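Local coordinates for exopolygalacturonate lyase (Vibrio vulnificus, PDB 5A29), which probably cleaves pectate (polygalacturonate) chains by beta-elimination, as a metal-binding polysaccharide lyase of family 2, at residues His153-His158 with Glu174-Ala179; Tyr161-Tyr166 with Ala244-Trp249; Ala179-His184 with Gln189-Gly194. All blocks are in the same frame, centred on the assembly; numbering follows the deposited sequence. Where two conformers were deposited one is given.

Contact 1 (His153-His158 with Glu174-Ala179); sequences HELKNH and ERYIKA. With MN (manganese (II) ion), chain C; SRT (S,R meso-tartaric acid), chain R; EDO (1,2-ethanediol), chain E; EDO (1,2-ethanediol), chain H.
The rings of His153 and Tyr176 meet at their edges, the hydroxyl of Tyr176 lying in the imidazole plane and NE2 of His153 near the phenol plane. NE2 of His153 and OH of Tyr176 are hydrogen-bonded at 2.8 Å; either could be the donor. The bond is bent, and the ring planes meet obliquely, at 59°. Tyr176 reaches the loop because CG stands anti to the backbone N (chi1 176°), which sends the ring outward from its helix. The same hydroxyl touches a methyl of Leu155, with CD1 of Leu155 3.4 Å from OH of Tyr176. CD2 of Leu155 sits over the centre of one face of the His158 ring, 3.7 Å above its plane. At the edge of that ring, ND1 of His158 accepts from N of Lys156 at 2.9 Å, which fixes the turn of the imidazole.

Glu154 and Lys156, flanking Leu155, reach the bound groups instead. OE1 of Glu154 binds the manganese ion at 2.0 Å. His133, His196 and a water that also donates to OE2 of Glu154 bind it too. NZ of Lys156 donates a hydrogen bond to O1 of meso-tartaric acid at 2.6 Å.

The loop follows strand 143-144 and leads into helix 162-168. It lies between helix 170-184, which carries Tyr176, and helix 234-250, where Leu155 touches Asp239.

Contact 2 (Tyr161-Tyr166 with Ala244-Trp249); sequences YYPFLY and AYQLDW
Apolar packing carries this contact, with Gln246 set against Tyr162 and Pro163. The aliphatic part of Gln246 does most of the touching. Its CG lies 3.9 Å from CD2 of Tyr162, an oblique approach to the ring. The beta carbons also meet, CB of Tyr162 being 4.0 Å from CB of Gln246. The Gln246 chain bends at its second torsion (chi2 -45°), which swings the amide out of line with the stem. The phenol ring and the amide plane end up 26° apart.

The polar end adds one loose van der Waals touch, OE1 of Gln246 lying 4.0 Å from CG of Pro163. Its main polar partner is elsewhere: NE2 of Gln246 is hydrogen-bonded to OE1 of Gln349, at the end of helix 331-349.

Backbone bonds start helix 162-168. Tyr161 is at the N-cap position, and its carbonyl O accepts from both N of Phe164 and N of Leu165.

The contact is helix-to-helix packing away from the metal and tartrate sites. Phe164 and Leu165 touch helices 105-120 and 88-101, while Tyr162 and Pro163 meet helix 234-250. Helix 234-250 in turn touches helix 259-272 through Tyr245, Leu247 and Asp248.

Contact 3 (Ala179-His184 with Gln189-Gly194); sequences AFWQAH and QSLDMG
His184 holds Gly194 through a side chain whose CG stands anti to its own carbonyl carbon (chi1 -70°). That torsion brings ND1 to the loop, which the carbonyl of the same residue reaches too. ND1 of His184 donates to O of Gly194 at 2.9 Å. The acceptor lies in the imidazole plane, but the donor stands 40° above the carbonyl plane of Gly194. In return, N of Gly194 donates to O of His184 at 2.8 Å, with an N-H...O angle of 160° and the donor in the carbonyl plane. The two residues thus grip each other twice. CA of Met193 adds a C-H...O contact, 3.2 Å from O of His184.

CE1 of Phe180 lies over one face of the His184 ring, 3.7 Å above its plane and toward the rim. Farther along, CZ3 of Trp181 and CD1 of Leu191 pack at 4.4 Å. NE1 of Trp181 is hydrogen-bonded to O of Leu240. Earlier in the loop, Ser190 and Asp192 form an ST turn, N of Asp192 donating to OG of Ser190 at 3.3 Å. The carboxylate of Asp192 accepts from N of Lys229 (OD2) and N of Leu231 (OD1).

NE2 of His184 is hydrogen-bonded to ND1 of His153. The bonds to Gly194 tie the end of helix 170-184 to the chain just before His196, a manganese ligand. The His184 side chain lies near the metal site, about 6 Å from those of Glu154 and His196. Bonds at both nitrogens fix the turn of its ring. With ND1 the donor to Gly194, a neutral His184 would accept at NE2 from ND1 of His153.

Overall arrangement
Helix 170-184 joins contacts 1 and 3, which share Ala179 and have centres about 10 Å apart. Contact 3 follows contact 1 along the chain. The side chains of His153 and His184 link the two, and Phe180 packs on His153 and Leu155. Contact 2 has its centre about 11 Å from that of contact 1 and about 18 Å from that of contact 3. Its segments alternate with those of contact 1, and contact 3 is nested in the loop that contact 2 closes. Tyr162 and Leu247 pack against contact 1. Together the contacts connect helices 162-168, 170-184 and 234-250 with the loops carrying Glu154 and leading to His196, both manganese ligands.

Contact 1 (His153-His158 with Glu174-Ala179)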
loop_
_atom_site.group_PDB
_atom_site.type_symbol
_atom_site.label_atom_id
_atom_site.label_comp_id
_atom_site.label_asym_id
_atom_site.label_seq_id
_atom_site.Cartn_x
_atom_site.Cartn_y
_atom_site.Cartn_z
ATOM N N HIS A 153 13.861 -0.576 -11.684
ATOM C CA HIS A 153 13.244 -1.042 -10.432
ATOM C C HIS A 153 12.303 0.040 -9.915
ATOM O O HIS A 153 12.788 1.155 -9.596
ATOM C CB HIS A 153 14.371 -1.279 -9.415
ATOM C CG HIS A 153 13.899 -1.649 -8.040
ATOM N ND1 HIS A 153 13.704 -0.731 -7.029
ATOM C CD2 HIS A 153 13.613 -2.868 -7.503
ATOM C CE1 HIS A 153 13.278 -1.359 -5.940
ATOM N NE2 HIS A 153 13.243 -2.664 -6.196
ATOM N N GLU A 154 10.982 -0.243 -9.832
ATOM C CA GLU A 154 10.019 0.729 -9.344
ATOM C C GLU A 154 9.090 0.073 -8.270
ATOM O O GLU A 154 8.441 -0.933 -8.571
ATOM C CB GLU A 154 9.133 1.216 -10.480
ATOM C CG GLU A 154 7.946 2.106 -10.053
ATOM C CD GLU A 154 7.190 2.696 -11.221
ATOM O OE1 GLU A 154 7.785 3.537 -11.960
ATOM O OE2 GLU A 154 5.930 2.418 -11.442
ATOM N N LEU A 155 9.000 0.686 -7.103
ATOM C CA LEU A 155 8.005 0.347 -6.072
ATOM C C LEU A 155 7.168 1.578 -5.744
ATOM O O LEU A 155 7.564 2.749 -5.999
ATOM C CB LEU A 155 8.687 -0.144 -4.794
ATOM C CG LEU A 155 9.616 -1.371 -4.854
ATOM C CD1 LEU A 155 9.963 -1.744 -3.439
ATOM C CD2 LEU A 155 8.872 -2.494 -5.547
ATOM N N LYS A 156 5.991 1.327 -5.182
ATOM C CA LYS A 156 5.087 2.398 -4.821
ATOM C C LYS A 156 4.113 1.842 -3.780
ATOM O O LYS A 156 3.093 1.249 -4.166
ATOM C CB LYS A 156 4.309 2.895 -6.064
ATOM C CG LYS A 156 3.435 4.139 -5.833
ATOM C CD LYS A 156 2.511 4.350 -7.057
ATOM C CE LYS A 156 1.524 5.506 -6.859
ATOM N NZ LYS A 156 0.718 5.823 -8.105
ATOM N N ASN A 157 4.421 2.047 -2.502
ATOM C CA ASN A 157 3.648 1.468 -1.377
ATOM C C ASN A 157 3.488 -0.060 -1.580
ATOM O O ASN A 157 2.369 -0.605 -1.437
ATOM C CB ASN A 157 2.266 2.118 -1.207
ATOM C CG ASN A 157 2.345 3.525 -0.658
ATOM O OD1 ASN A 157 3.433 3.967 -0.215
ATOM N ND2 ASN A 157 1.233 4.255 -0.719
ATOM N N HIS A 158 4.594 -0.737 -1.930
ATOM C CA HIS A 158 4.560 -2.214 -2.117
ATOM C C HIS A 158 4.683 -2.965 -0.811
ATOM O O HIS A 158 4.017 -4.002 -0.631
ATOM C CB HIS A 158 5.662 -2.679 -3.013
ATOM C CG HIS A 158 5.317 -2.635 -4.478
ATOM N ND1 HIS A 158 5.236 -1.451 -5.195
ATOM C CD2 HIS A 158 5.109 -3.635 -5.382
ATOM C CE1 HIS A 158 4.949 -1.715 -6.464
ATOM N NE2 HIS A 158 4.899 -3.033 -6.612
ATOM N N GLU A 174 19.279 -8.170 3.339
ATOM C CA GLU A 174 20.156 -7.004 3.689
ATOM C C GLU A 174 20.649 -6.252 2.458
ATOM O O GLU A 174 20.521 -5.017 2.377
ATOM C CB GLU A 174 21.374 -7.428 4.513
ATOM C CG GLU A 174 22.307 -6.275 4.890
ATOM C CD GLU A 174 23.640 -6.749 5.425
ATOM O OE1 GLU A 174 23.662 -7.879 5.937
ATOM O OE2 GLU A 174 24.652 -6.018 5.317
ATOM N N ARG A 175 21.250 -6.956 1.484
ATOM C CA ARG A 175 21.700 -6.270 0.275
ATOM C C ARG A 175 20.571 -5.564 -0.489
ATOM O O ARG A 175 20.754 -4.466 -1.050
ATOM C CB ARG A 175 22.459 -7.180 -0.702
ATOM C CG ARG A 175 23.787 -7.720 -0.126
ATOM C CD ARG A 175 24.382 -8.778 -1.063
ATOM N NE ARG A 175 24.239 -8.447 -2.504
ATOM C CZ ARG A 175 25.056 -7.673 -3.211
ATOM N NH1 ARG A 175 26.122 -7.117 -2.638
ATOM N NH2 ARG A 175 24.817 -7.476 -4.501
ATOM N N TYR A 176 19.409 -6.198 -0.549
ATOM C CA TYR A 176 18.274 -5.561 -1.213
ATOM C C TYR A 176 17.917 -4.184 -0.585
ATOM O O TYR A 176 17.786 -3.211 -1.322
ATOM C CB TYR A 176 17.014 -6.478 -1.235
ATOM C CG TYR A 176 15.873 -5.707 -1.837
ATOM C CD1 TYR A 176 15.854 -5.456 -3.190
ATOM C CD2 TYR A 176 14.887 -5.148 -1.022
ATOM C CE1 TYR A 176 14.883 -4.683 -3.757
ATOM C CE2 TYR A 176 13.894 -4.335 -1.567
ATOM C CZ TYR A 176 13.915 -4.108 -2.917
ATOM O OH TYR A 176 12.938 -3.375 -3.489
ATOM N N ILE A 177 17.684 -4.146 0.723
ATOM C CA ILE A 177 17.312 -2.897 1.395
ATOM C C ILE A 177 18.379 -1.796 1.165
ATOM O O ILE A 177 18.055 -0.631 0.893
ATOM C CB ILE A 177 17.071 -3.154 2.897
ATOM C CG1 ILE A 177 15.805 -4.030 3.062
ATOM C CG2 ILE A 177 16.956 -1.871 3.725
ATOM C CD1 ILE A 177 15.661 -4.550 4.494
ATOM N N LYS A 178 19.663 -2.171 1.288
ATOM C CA LYS A 178 20.778 -1.207 1.028
ATOM C C LYS A 178 20.807 -0.765 -0.429
ATOM O O LYS A 178 20.982 0.413 -0.712
ATOM C CB LYS A 178 22.124 -1.860 1.466
ATOM C CG LYS A 178 22.225 -1.988 2.984
ATOM C CD LYS A 178 23.609 -2.628 3.343
ATOM C CE LYS A 178 23.776 -2.696 4.850
ATOM N NZ LYS A 178 25.079 -3.325 5.218
ATOM N N ALA A 179 20.490 -1.673 -1.351
ATOM C CA ALA A 179 20.471 -1.351 -2.778
ATOM C C ALA A 179 19.272 -0.494 -3.107
ATOM O O ALA A 179 19.351 0.389 -3.959
ATOM C CB ALA A 179 20.449 -2.620 -3.645
HETATM MN MN MN C . 7.246 4.540 -13.590
HETATM O O1 SRT R . -1.800 5.266 -7.962
HETATM O O11 SRT R . -1.288 3.838 -6.418
HETATM C C1 SRT R . -2.128 4.539 -7.015
HETATM C C2 SRT R . -3.581 4.607 -6.577
HETATM O O2 SRT R . -4.458 3.683 -7.188
HETATM C C3 SRT R . -3.664 4.628 -5.053
HETATM O O3 SRT R . -3.108 5.923 -4.759
HETATM C C4 SRT R . -5.090 4.399 -4.604
HETATM O O4 SRT R . -5.334 3.215 -4.290
HETATM O O41 SRT R . -5.984 5.311 -4.641
HETATM C C1 EDO E . 11.136 4.786 -3.563
HETATM O O1 EDO E . 10.142 4.101 -2.771
HETATM C C2 EDO E . 10.438 5.001 -4.898
HETATM O O2 EDO E . 10.287 3.704 -5.570
HETATM C C1 EDO H . 2.281 -5.344 1.559
HETATM O O1 EDO H . 1.307 -5.635 2.621
HETATM C C2 EDO H . 2.830 -6.464 0.640
HETATM O O2 EDO H . 2.518 -6.379 -0.778
HETATM O O HOH W 1 5.073 3.940 -13.416
#

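Contact 2 (Tyr161-Tyr166 with Ala244-Trp249)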
loop_
_atom_site.group_PDB
_atom_site.type_symbol
_atom_site.label_atom_id
_atom_site.label_comp_id
_atom_site.label_asym_id
_atom_site.label_seq_id
_atom_site.Cartn_x
_atom_site.Cartn_y
_atom_site.Cartn_z
ATOM N N TYR A 161 7.380 -8.444 2.077
ATOM C CA TYR A 161 7.269 -9.238 3.293
ATOM C C TYR A 161 8.690 -9.462 3.844
ATOM O O TYR A 161 9.169 -10.597 3.983
ATOM C CB TYR A 161 6.561 -10.565 2.903
ATOM C CG TYR A 161 6.117 -11.514 4.039
ATOM C CD1 TYR A 161 6.076 -11.137 5.369
ATOM C CD2 TYR A 161 5.694 -12.817 3.688
ATOM C CE1 TYR A 161 5.640 -12.021 6.347
ATOM C CE2 TYR A 161 5.278 -13.706 4.649
ATOM C CZ TYR A 161 5.267 -13.330 5.933
ATOM O OH TYR A 161 4.869 -14.260 6.860
ATOM N N TYR A 162 9.347 -8.366 4.250
ATOM C CA TYR A 162 10.755 -8.476 4.682
ATOM C C TYR A 162 11.128 -9.537 5.702
ATOM O O TYR A 162 12.153 -10.157 5.512
ATOM C CB TYR A 162 11.329 -7.090 5.151
ATOM C CG TYR A 162 11.387 -6.043 4.025
ATOM C CD1 TYR A 162 12.172 -6.214 2.895
ATOM C CD2 TYR A 162 10.626 -4.866 4.106
ATOM C CE1 TYR A 162 12.228 -5.265 1.866
ATOM C CE2 TYR A 162 10.704 -3.916 3.093
ATOM C CZ TYR A 162 11.501 -4.077 2.007
ATOM O OH TYR A 162 11.452 -3.099 1.016
ATOM N N PRO A 163 10.389 -9.671 6.806
ATOM C CA PRO A 163 10.798 -10.638 7.802
ATOM C C PRO A 163 10.850 -12.053 7.227
ATOM O O PRO A 163 11.710 -12.858 7.628
ATOM C CB PRO A 163 9.678 -10.572 8.835
ATOM C CG PRO A 163 9.159 -9.128 8.731
ATOM C CD PRO A 163 9.188 -8.923 7.250
ATOM N N PHE A 164 9.998 -12.363 6.249
ATOM C CA PHE A 164 10.012 -13.739 5.728
ATOM C C PHE A 164 11.146 -13.813 4.714
ATOM O O PHE A 164 11.895 -14.810 4.609
ATOM C CB PHE A 164 8.651 -14.056 5.030
ATOM C CG PHE A 164 8.660 -15.388 4.362
ATOM C CD1 PHE A 164 8.518 -16.563 5.152
ATOM C CD2 PHE A 164 8.801 -15.483 2.993
ATOM C CE1 PHE A 164 8.586 -17.826 4.564
ATOM C CE2 PHE A 164 8.837 -16.737 2.378
ATOM C CZ PHE A 164 8.757 -17.915 3.177
ATOM N N LEU A 165 11.315 -12.761 3.927
ATOM C CA LEU A 165 12.402 -12.778 2.934
ATOM C C LEU A 165 13.759 -12.939 3.703
ATOM O O LEU A 165 14.673 -13.665 3.240
ATOM C CB LEU A 165 12.459 -11.470 2.092
ATOM C CG LEU A 165 11.200 -11.135 1.264
ATOM C CD1 LEU A 165 11.291 -9.748 0.629
ATOM C CD2 LEU A 165 10.854 -12.201 0.214
ATOM N N TYR A 166 13.858 -12.272 4.846
ATOM C CA TYR A 166 15.073 -12.307 5.679
ATOM C C TYR A 166 15.280 -13.754 6.202
ATOM O O TYR A 166 16.394 -14.277 6.259
ATOM C CB TYR A 166 14.934 -11.340 6.870
ATOM C CG TYR A 166 16.263 -11.162 7.574
ATOM C CD1 TYR A 166 17.223 -10.292 7.064
ATOM C CD2 TYR A 166 16.567 -11.893 8.720
ATOM C CE1 TYR A 166 18.463 -10.161 7.688
ATOM C CE2 TYR A 166 17.809 -11.793 9.335
ATOM C CZ TYR A 166 18.757 -10.943 8.788
ATOM O OH TYR A 166 19.986 -10.806 9.417
ATOM N N ALA A 244 14.161 0.536 5.856
ATOM C CA ALA A 244 15.337 0.904 6.704
ATOM C C ALA A 244 15.049 0.416 8.107
ATOM O O ALA A 244 15.899 -0.199 8.746
ATOM C CB ALA A 244 15.491 2.404 6.727
ATOM N N TYR A 245 13.799 0.565 8.558
ATOM C CA TYR A 245 13.501 0.115 9.906
ATOM C C TYR A 245 13.458 -1.417 10.031
ATOM O O TYR A 245 13.774 -1.974 11.090
ATOM C CB TYR A 245 12.212 0.715 10.371
ATOM C CG TYR A 245 12.339 2.041 11.062
ATOM C CD1 TYR A 245 12.836 2.118 12.367
ATOM C CD2 TYR A 245 11.929 3.234 10.418
ATOM C CE1 TYR A 245 12.911 3.329 13.054
ATOM C CE2 TYR A 245 11.991 4.466 11.112
ATOM C CZ TYR A 245 12.467 4.498 12.425
ATOM O OH TYR A 245 12.502 5.689 13.150
ATOM N N GLN A 246 13.067 -2.098 8.955
ATOM C CA GLN A 246 13.089 -3.589 8.983
ATOM C C GLN A 246 14.558 -4.099 8.909
ATOM O O GLN A 246 14.922 -5.093 9.549
ATOM C CB GLN A 246 12.290 -4.190 7.801
ATOM C CG GLN A 246 10.799 -3.948 7.926
ATOM C CD GLN A 246 10.299 -4.237 9.334
ATOM O OE1 GLN A 246 10.272 -5.396 9.740
ATOM N NE2 GLN A 246 9.993 -3.196 10.112
ATOM N N LEU A 247 15.408 -3.395 8.223
ATOM C CA LEU A 247 16.842 -3.780 8.285
ATOM C C LEU A 247 17.359 -3.695 9.734
ATOM O O LEU A 247 17.993 -4.666 10.255
ATOM C CB LEU A 247 17.683 -2.972 7.267
ATOM C CG LEU A 247 19.227 -3.127 7.366
ATOM C CD1 LEU A 247 19.688 -4.541 7.031
ATOM C CD2 LEU A 247 19.940 -2.139 6.422
ATOM N N ASP A 248 17.066 -2.586 10.406
ATOM C CA ASP A 248 17.498 -2.436 11.790
ATOM C C ASP A 248 16.911 -3.534 12.642
ATOM O O ASP A 248 17.540 -3.998 13.591
ATOM C CB ASP A 248 17.007 -1.099 12.393
ATOM C CG ASP A 248 17.338 -0.967 13.890
ATOM O OD1 ASP A 248 18.495 -0.667 14.194
ATOM O OD2 ASP A 248 16.467 -1.098 14.772
ATOM N N TRP A 249 15.632 -3.830 12.436
ATOM C CA TRP A 249 14.964 -4.812 13.252
ATOM C C TRP A 249 15.508 -6.235 13.033
ATOM O O TRP A 249 15.583 -7.001 14.011
ATOM C CB TRP A 249 13.438 -4.823 12.936
ATOM C CG TRP A 249 12.635 -5.805 13.767
ATOM C CD1 TRP A 249 12.063 -6.993 13.333
ATOM C CD2 TRP A 249 12.317 -5.691 15.134
ATOM N NE1 TRP A 249 11.387 -7.577 14.363
ATOM C CE2 TRP A 249 11.551 -6.823 15.486
ATOM C CE3 TRP A 249 12.581 -4.729 16.109
ATOM C CZ2 TRP A 249 11.036 -7.003 16.766
ATOM C CZ3 TRP A 249 12.072 -4.917 17.371
ATOM C CH2 TRP A 249 11.331 -6.057 17.696
#

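Contact 3 (Ala179-His184 with Gln189-Gly194)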
loop_
_atom_site.group_PDB
_atom_site.type_symbol
_atom_site.label_atom_id
_atom_site.label_comp_id
_atom_site.label_asym_id
_atom_site.label_seq_id
_atom_site.Cartn_x
_atom_site.Cartn_y
_atom_site.Cartn_z
ATOM N N ALA A 179 20.490 -1.673 -1.351
ATOM C CA ALA A 179 20.471 -1.351 -2.778
ATOM C C ALA A 179 19.272 -0.494 -3.107
ATOM O O ALA A 179 19.351 0.389 -3.959
ATOM C CB ALA A 179 20.449 -2.620 -3.645
ATOM N N PHE A 180 18.157 -0.724 -2.403
ATOM C CA PHE A 180 16.898 0.045 -2.695
ATOM C C PHE A 180 17.206 1.540 -2.344
ATOM O O PHE A 180 16.957 2.457 -3.113
ATOM C CB PHE A 180 15.816 -0.584 -1.749
ATOM C CG PHE A 180 14.450 0.087 -1.799
ATOM C CD1 PHE A 180 14.000 0.739 -2.932
ATOM C CD2 PHE A 180 13.607 -0.024 -0.713
ATOM C CE1 PHE A 180 12.696 1.300 -3.003
ATOM C CE2 PHE A 180 12.312 0.540 -0.729
ATOM C CZ PHE A 180 11.870 1.246 -1.869
ATOM N N TRP A 181 17.687 1.777 -1.139
ATOM C CA TRP A 181 18.052 3.157 -0.732
ATOM C C TRP A 181 19.110 3.752 -1.703
ATOM O O TRP A 181 18.957 4.862 -2.194
ATOM C CB TRP A 181 18.527 3.186 0.717
ATOM C CG TRP A 181 17.412 3.353 1.716
ATOM C CD1 TRP A 181 16.456 2.384 2.095
ATOM C CD2 TRP A 181 17.109 4.535 2.465
ATOM N NE1 TRP A 181 15.595 2.933 3.038
ATOM C CE2 TRP A 181 15.985 4.231 3.299
ATOM C CE3 TRP A 181 17.710 5.828 2.558
ATOM C CZ2 TRP A 181 15.454 5.155 4.184
ATOM C CZ3 TRP A 181 17.173 6.756 3.426
ATOM C CH2 TRP A 181 16.064 6.418 4.252
ATOM N N GLN A 182 20.154 2.987 -1.997
ATOM C CA GLN A 182 21.255 3.486 -2.867
ATOM C C GLN A 182 20.740 3.852 -4.260
ATOM O O GLN A 182 21.093 4.873 -4.823
ATOM C CB GLN A 182 22.385 2.403 -2.888
ATOM C CG GLN A 182 23.466 2.627 -3.963
ATOM C CD GLN A 182 24.472 3.715 -3.540
ATOM O OE1 GLN A 182 24.273 4.380 -2.545
ATOM N NE2 GLN A 182 25.525 3.909 -4.322
ATOM N N ALA A 183 19.803 3.090 -4.815
ATOM C CA ALA A 183 19.334 3.349 -6.143
ATOM C C ALA A 183 18.277 4.418 -6.194
ATOM O O ALA A 183 18.060 4.965 -7.231
ATOM C CB ALA A 183 18.771 2.057 -6.782
ATOM N N HIS A 184 17.552 4.653 -5.116
ATOM C CA HIS A 184 16.432 5.615 -5.233
ATOM C C HIS A 184 16.707 6.967 -4.590
ATOM O O HIS A 184 16.083 7.943 -4.978
ATOM C CB HIS A 184 15.147 4.970 -4.659
ATOM C CG HIS A 184 14.642 3.865 -5.529
ATOM N ND1 HIS A 184 13.617 4.060 -6.437
ATOM C CD2 HIS A 184 15.024 2.563 -5.643
ATOM C CE1 HIS A 184 13.413 2.923 -7.098
ATOM N NE2 HIS A 184 14.243 2.002 -6.634
ATOM N N GLN A 189 20.981 15.224 0.911
ATOM C CA GLN A 189 20.564 16.335 1.777
ATOM C C GLN A 189 19.112 16.726 1.527
ATOM O O GLN A 189 18.410 17.066 2.468
ATOM C CB GLN A 189 21.535 17.556 1.722
ATOM C CG GLN A 189 20.983 18.915 2.200
ATOM C CD GLN A 189 20.827 19.107 3.725
ATOM O OE1 GLN A 189 21.556 19.930 4.329
ATOM N NE2 GLN A 189 19.800 18.459 4.339
ATOM N N SER A 190 18.631 16.644 0.293
ATOM C CA SER A 190 17.225 17.033 0.067
ATOM C C SER A 190 16.293 15.829 0.198
ATOM O O SER A 190 15.067 16.008 0.284
ATOM C CB SER A 190 17.113 17.600 -1.350
ATOM O OG SER A 190 17.368 16.578 -2.271
ATOM N N LEU A 191 16.881 14.631 0.093
ATOM C CA LEU A 191 16.131 13.333 0.115
ATOM C C LEU A 191 15.114 13.266 -1.012
ATOM O O LEU A 191 14.073 12.592 -0.902
ATOM C CB LEU A 191 15.513 13.066 1.514
ATOM C CG LEU A 191 16.416 12.308 2.504
ATOM C CD1 LEU A 191 16.710 10.908 2.011
ATOM C CD2 LEU A 191 17.762 13.044 2.641
ATOM N N ASP A 192 15.444 13.920 -2.133
ATOM C CA ASP A 192 14.737 13.667 -3.365
ATOM C C ASP A 192 14.868 12.177 -3.674
ATOM O O ASP A 192 15.957 11.651 -3.590
ATOM C CB ASP A 192 15.343 14.513 -4.500
ATOM C CG ASP A 192 14.810 15.941 -4.469
ATOM O OD1 ASP A 192 13.643 16.123 -4.048
ATOM O OD2 ASP A 192 15.571 16.887 -4.780
ATOM N N MET A 193 13.748 11.507 -3.988
ATOM C CA MET A 193 13.730 10.041 -4.262
ATOM C C MET A 193 13.257 9.819 -5.671
ATOM O O MET A 193 12.199 10.329 -6.029
ATOM C CB MET A 193 12.693 9.375 -3.314
ATOM C CG MET A 193 13.226 9.540 -1.882
ATOM S SD MET A 193 12.004 9.121 -0.583
ATOM C CE MET A 193 10.971 10.578 -0.470
ATOM N N GLY A 194 14.046 9.096 -6.455
ATOM C CA GLY A 194 13.676 8.791 -7.839
ATOM C C GLY A 194 12.732 7.580 -7.754
ATOM O O GLY A 194 12.807 6.793 -6.825
#